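PDB 3Q6A: activator of Hsp90 ATPase homologue 1/2-like C-terminal domain-containing protein from Staphylococcus saprophyticus subsp. saprophyticus, which is of unknown function but belongs to the AHA1 family and carries the Bet v 1-like fold, a curved antiparallel sheet wrapped around a long C-terminal helix. Local coordinates for residues E24-G27 and G28-F31; G107-E110 and G111-M115. All coordinates share one frame; numbering follows the deposited sequence.

Interaction 1 (E24-G27 and G28-F31); sequences EKIG and GFWF
A single helical turn in the loop between helix 13-21 and strand 33-34 brings Lys25 and Ile26 against Gly28, Phe29, Trp30 and Phe31. Its first bond runs from Gly28 N to Lys25 O at 3.0 Å, with the donor above the carbonyl plane. The next carbonyl, Ile26 O, is gripped twice. Trp30 N reaches it at 2.9 Å, nearly along the C=O axis, while Phe29 N, 3.2 Å from the same Ile26 O, comes in from above the carbonyl plane. After this the chain leaves helical geometry: it turns at Trp30, and Phe31 O comes to Gly27 CA in a CH...O contact of 3.0 Å.

In this Bet v 1-like fold the turn packs beside the long helix 102-125, Phe29 and Trp30 both touching Met115 there, while Trp38 lies against Ile26 and Trp30. Ile26 provides the aliphatic surface that the aromatic side chains of the turn share. With CG1 anti to the backbone N (chi1 -164°), its ethyl arm extends past Trp30, CG1 lying 3.9 Å from Trp30 CB, and carries CD1 into the edge of the Phe31 ring, in the ring plane and 3.6 Å from Phe31 CD2. The other branch, CG2, sits against Phe31 O. Neighbouring Trp30 and Phe31 rings also meet: Phe31 CE2 stands over the centre of the indole at a height of 3.4 Å, and Ile133 O takes the hydrogen bond from Trp30 NE1. Phe29 swings its ring back over the start of the turn, so that CE2 packs 3.7 Å from Ile26 CA, and it meets Phe20 of helix 13-21 edge-to-face.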
loop_
_atom_site.group_PDB
_atom_site.type_symbol
_atom_site.label_atom_id
_atom_site.label_comp_id
_atom_site.label_asym_id
_atom_site.label_seq_id
_atom_site.Cartn_x
_atom_site.Cartn_y
_atom_site.Cartn_z
ATOM N N GLU D 24 19.440 10.614 5.374
ATOM C CA GLU D 24 19.358 11.004 3.967
ATOM C C GLU D 24 18.467 10.087 3.132
ATOM O O GLU D 24 18.047 10.463 2.041
ATOM C CB GLU D 24 20.753 11.012 3.329
ATOM C CG GLU D 24 21.861 11.598 4.195
ATOM C CD GLU D 24 23.167 11.770 3.433
ATOM O OE1 GLU D 24 23.624 10.797 2.794
ATOM O OE2 GLU D 24 23.736 12.881 3.473
ATOM N N LYS D 25 18.182 8.890 3.642
ATOM C CA LYS D 25 17.381 7.914 2.895
ATOM C C LYS D 25 15.884 7.890 3.215
ATOM O O LYS D 25 15.050 7.692 2.322
ATOM C CB LYS D 25 17.950 6.500 3.105
ATOM C CG LYS D 25 19.410 6.305 2.669
ATOM C CD LYS D 25 19.842 4.864 2.913
ATOM C CE LYS D 25 21.318 4.631 2.614
ATOM N NZ LYS D 25 21.662 4.840 1.187
ATOM N N ILE D 26 15.544 8.096 4.483
ATOM C CA ILE D 26 14.147 8.041 4.914
ATOM C C ILE D 26 13.175 8.901 4.104
ATOM O O ILE D 26 12.013 8.518 3.907
ATOM C CB ILE D 26 14.023 8.398 6.419
ATOM C CG1 ILE D 26 12.657 7.963 6.938
ATOM C CG2 ILE D 26 14.227 9.904 6.617
ATOM C CD1 ILE D 26 12.660 7.479 8.374
ATOM N N GLY D 27 13.652 10.043 3.621
ATOM C CA GLY D 27 12.809 10.947 2.854
ATOM C C GLY D 27 12.243 10.390 1.561
ATOM O O GLY D 27 11.296 10.938 0.995
ATOM N N GLY D 28 12.813 9.292 1.087
ATOM C CA GLY D 28 12.328 8.727 -0.153
ATOM C C GLY D 28 11.060 7.907 -0.011
ATOM O O GLY D 28 10.469 7.531 -1.021
ATOM N N PHE D 29 10.635 7.617 1.219
ATOM C CA PHE D 29 9.432 6.801 1.400
ATOM C C PHE D 29 8.619 7.078 2.675
ATOM O O PHE D 29 7.489 6.615 2.808
ATOM C CB PHE D 29 9.820 5.317 1.364
ATOM C CG PHE D 29 10.640 4.873 2.559
ATOM C CD1 PHE D 29 10.034 4.210 3.630
ATOM C CD2 PHE D 29 11.999 5.160 2.632
ATOM C CE1 PHE D 29 10.768 3.836 4.765
ATOM C CE2 PHE D 29 12.749 4.796 3.762
ATOM C CZ PHE D 29 12.133 4.131 4.833
ATOM N N TRP D 30 9.182 7.822 3.617
ATOM C CA TRP D 30 8.466 8.085 4.855
ATOM C C TRP D 30 8.692 9.535 5.283
ATOM O O TRP D 30 8.470 10.450 4.494
ATOM C CB TRP D 30 8.949 7.104 5.917
ATOM C CG TRP D 30 8.014 6.889 7.058
ATOM C CD1 TRP D 30 6.815 7.505 7.278
ATOM C CD2 TRP D 30 8.199 5.968 8.136
ATOM N NE1 TRP D 30 6.243 7.018 8.429
ATOM C CE2 TRP D 30 7.075 6.075 8.975
ATOM C CE3 TRP D 30 9.212 5.062 8.475
ATOM C CZ2 TRP D 30 6.933 5.306 10.135
ATOM C CZ3 TRP D 30 9.076 4.303 9.616
ATOM C CH2 TRP D 30 7.942 4.429 10.440
ATOM N N PHE D 31 9.148 9.747 6.512
ATOM C CA PHE D 31 9.402 11.103 7.001
ATOM C C PHE D 31 10.285 11.899 6.046
ATOM O O PHE D 31 11.196 11.352 5.409
ATOM C CB PHE D 31 10.060 11.042 8.379
ATOM C CG PHE D 31 9.272 10.261 9.384
ATOM C CD1 PHE D 31 8.082 10.769 9.902
ATOM C CD2 PHE D 31 9.701 9.008 9.803
ATOM C CE1 PHE D 31 7.336 10.042 10.818
ATOM C CE2 PHE D 31 8.958 8.266 10.724
ATOM C CZ PHE D 31 7.773 8.785 11.232
#

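Interaction 2 (G107-E110 and G111-M115)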
loop_
_atom_site.group_PDB
_atom_site.type_symbol
_atom_site.label_atom_id
_atom_site.label_comp_id
_atom_site.label_asym_id
_atom_site.label_seq_id
_atom_site.Cartn_x
_atom_site.Cartn_y
_atom_site.Cartn_z
ATOM N N GLY D 107 -7.368 2.073 9.469
ATOM C CA GLY D 107 -6.574 3.239 9.155
ATOM C C GLY D 107 -5.096 3.010 9.393
ATOM O O GLY D 107 -4.268 3.431 8.593
ATOM N N GLN D 108 -4.748 2.358 10.491
ATOM C CA GLN D 108 -3.342 2.111 10.770
ATOM C C GLN D 108 -2.784 1.094 9.777
ATOM O O GLN D 108 -1.677 1.257 9.276
ATOM C CB GLN D 108 -3.153 1.618 12.203
ATOM C CG GLN D 108 -3.307 2.737 13.227
ATOM C CD GLN D 108 -2.238 3.806 13.078
ATOM O OE1 GLN D 108 -1.120 3.660 13.580
ATOM N NE2 GLN D 108 -2.570 4.882 12.371
ATOM N N LYS D 109 -3.557 0.051 9.502
ATOM C CA LYS D 109 -3.131 -0.961 8.531
ATOM C C LYS D 109 -2.790 -0.260 7.208
ATOM O O LYS D 109 -1.759 -0.534 6.578
ATOM C CB LYS D 109 -4.251 -1.981 8.315
ATOM C CG LYS D 109 -3.851 -3.142 7.398
ATOM C CD LYS D 109 -2.756 -4.021 8.045
ATOM C CE LYS D 109 -2.363 -5.164 7.088
ATOM N NZ LYS D 109 -1.298 -6.019 7.694
ATOM N N GLU D 110 -3.667 0.641 6.787
ATOM C CA GLU D 110 -3.469 1.395 5.558
ATOM C C GLU D 110 -2.129 2.129 5.612
ATOM O O GLU D 110 -1.356 2.089 4.668
ATOM C CB GLU D 110 -4.600 2.407 5.395
ATOM C CG GLU D 110 -4.456 3.316 4.200
ATOM C CD GLU D 110 -5.641 4.220 4.083
ATOM O OE1 GLU D 110 -5.826 5.050 4.998
ATOM O OE2 GLU D 110 -6.386 4.093 3.103
ATOM N N GLY D 111 -1.856 2.802 6.724
ATOM C CA GLY D 111 -0.605 3.539 6.822
ATOM C C GLY D 111 0.630 2.662 6.663
ATOM O O GLY D 111 1.581 3.027 5.961
ATOM N N TRP D 112 0.613 1.511 7.319
ATOM C CA TRP D 112 1.740 0.582 7.268
ATOM C C TRP D 112 1.907 0.005 5.882
ATOM O O TRP D 112 3.023 -0.057 5.373
ATOM C CB TRP D 112 1.550 -0.551 8.276
ATOM C CG TRP D 112 1.758 -0.114 9.697
ATOM C CD1 TRP D 112 0.810 -0.036 10.684
ATOM C CD2 TRP D 112 2.985 0.353 10.277
ATOM N NE1 TRP D 112 1.372 0.460 11.843
ATOM C CE2 TRP D 112 2.705 0.706 11.619
ATOM C CE3 TRP D 112 4.296 0.511 9.791
ATOM C CZ2 TRP D 112 3.688 1.206 12.479
ATOM C CZ3 TRP D 112 5.270 1.010 10.648
ATOM C CH2 TRP D 112 4.960 1.351 11.977
ATOM N N VAL D 113 0.798 -0.388 5.255
ATOM C CA VAL D 113 0.890 -0.954 3.909
ATOM C C VAL D 113 1.393 0.081 2.924
ATOM O O VAL D 113 2.239 -0.211 2.099
ATOM C CB VAL D 113 -0.467 -1.474 3.414
ATOM C CG1 VAL D 113 -0.323 -2.021 1.990
ATOM C CG2 VAL D 113 -0.971 -2.574 4.362
ATOM N N TYR D 114 0.856 1.293 3.002
ATOM C CA TYR D 114 1.304 2.344 2.097
ATOM C C TYR D 114 2.803 2.656 2.292
ATOM O O TYR D 114 3.558 2.721 1.329
ATOM C CB TYR D 114 0.481 3.615 2.320
ATOM C CG TYR D 114 0.807 4.695 1.327
ATOM C CD1 TYR D 114 0.653 4.478 -0.042
ATOM C CD2 TYR D 114 1.304 5.929 1.747
ATOM C CE1 TYR D 114 0.992 5.472 -0.977
ATOM C CE2 TYR D 114 1.644 6.929 0.817
ATOM C CZ TYR D 114 1.485 6.690 -0.536
ATOM O OH TYR D 114 1.800 7.681 -1.448
HETATM N N MSE D 115 3.233 2.869 3.535
HETATM C CA MSE D 115 4.648 3.179 3.759
HETATM C C MSE D 115 5.568 2.092 3.188
HETATM O O MSE D 115 6.582 2.402 2.560
HETATM C CB MSE D 115 4.942 3.364 5.261
HETATM C CG MSE D 115 6.429 3.720 5.612
HETATM SE SE MSE D 115 7.595 2.302 5.745
HETATM C CE MSE D 115 7.107 1.673 7.291
#
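Lys109 and Val113, one turn apart on the long C-terminal helix 102-125, make the close side-chain contact here. Val113 CG2 lies beside its own backbone N, which carries it back along the helix to 3.1 Å from Lys109 O. The bend of the lysine chain at chi2 (66°) then lays its CE against the same methyl at 4.0 Å, the two side chains crossing at a slant. Lys109 NZ continues to Thr5 OG1, a hydrogen bond that ties the helix to strand 3-9.

Trp112 packs just as closely. Its CG is anti to the carbonyl carbon (chi1 -73°), and the indole leans back over the preceding turn until CD1 is 3.1 Å from Gln108 O, oblique to the ring. That oxygen accepts its hydrogen bond from Trp112 N at 3.0 Å, while Trp112 NE1 bonds to Glu94 OE1. Beneath the side chains runs a regular i to i+4 series, in which Lys109 O takes Val113 N at 2.9 Å and Glu110 O takes Tyr114 N at 2.9 Å.

The Gly107, Glu110, Gly111 and Tyr114 part is looser. Gly107 and Gly111 bring no side chains to it; the Glu110 chain is extended beyond CG, and only its CB and CG come near 111-115, at Gly111 N. Tyr114 touches Glu110 O through CB, 3.3 Å away, before its ring turns off toward Arg130, whose carbonyl O receives a hydrogen bond from Tyr114 OH. Residues of both parts meet the second subunit: Val113 packs on Val113 of that chain, Tyr114 on its Ser117 and Glu110 on its Thr5. Within the chain, Trp112 and Val113 rest on Thr5 of strand 3-9, and Trp112 also meets Leu134 in the C-terminal tail.

Interaction 1 comes first along the chain, in the loop that leads from helix 13-21 to strand 33-34; interaction 2 follows much later, in the first half of helix 102-125. Their centres are 16 Å apart, yet they touch through selenomethionine Met115, whose SE lies 3.7 Å from Phe29 CE1 and whose CG lies 3.8 Å from Trp30 CD2. The C-terminal tail meets both as well, Leu134 packing on Trp30 and on Trp112. Loop 24-31 therefore packs against the Met115 side of the long helix, while other residues of that helix meet the second subunit, so interaction 2 joins the interior of one Bet v 1-like domain to the dimer contact.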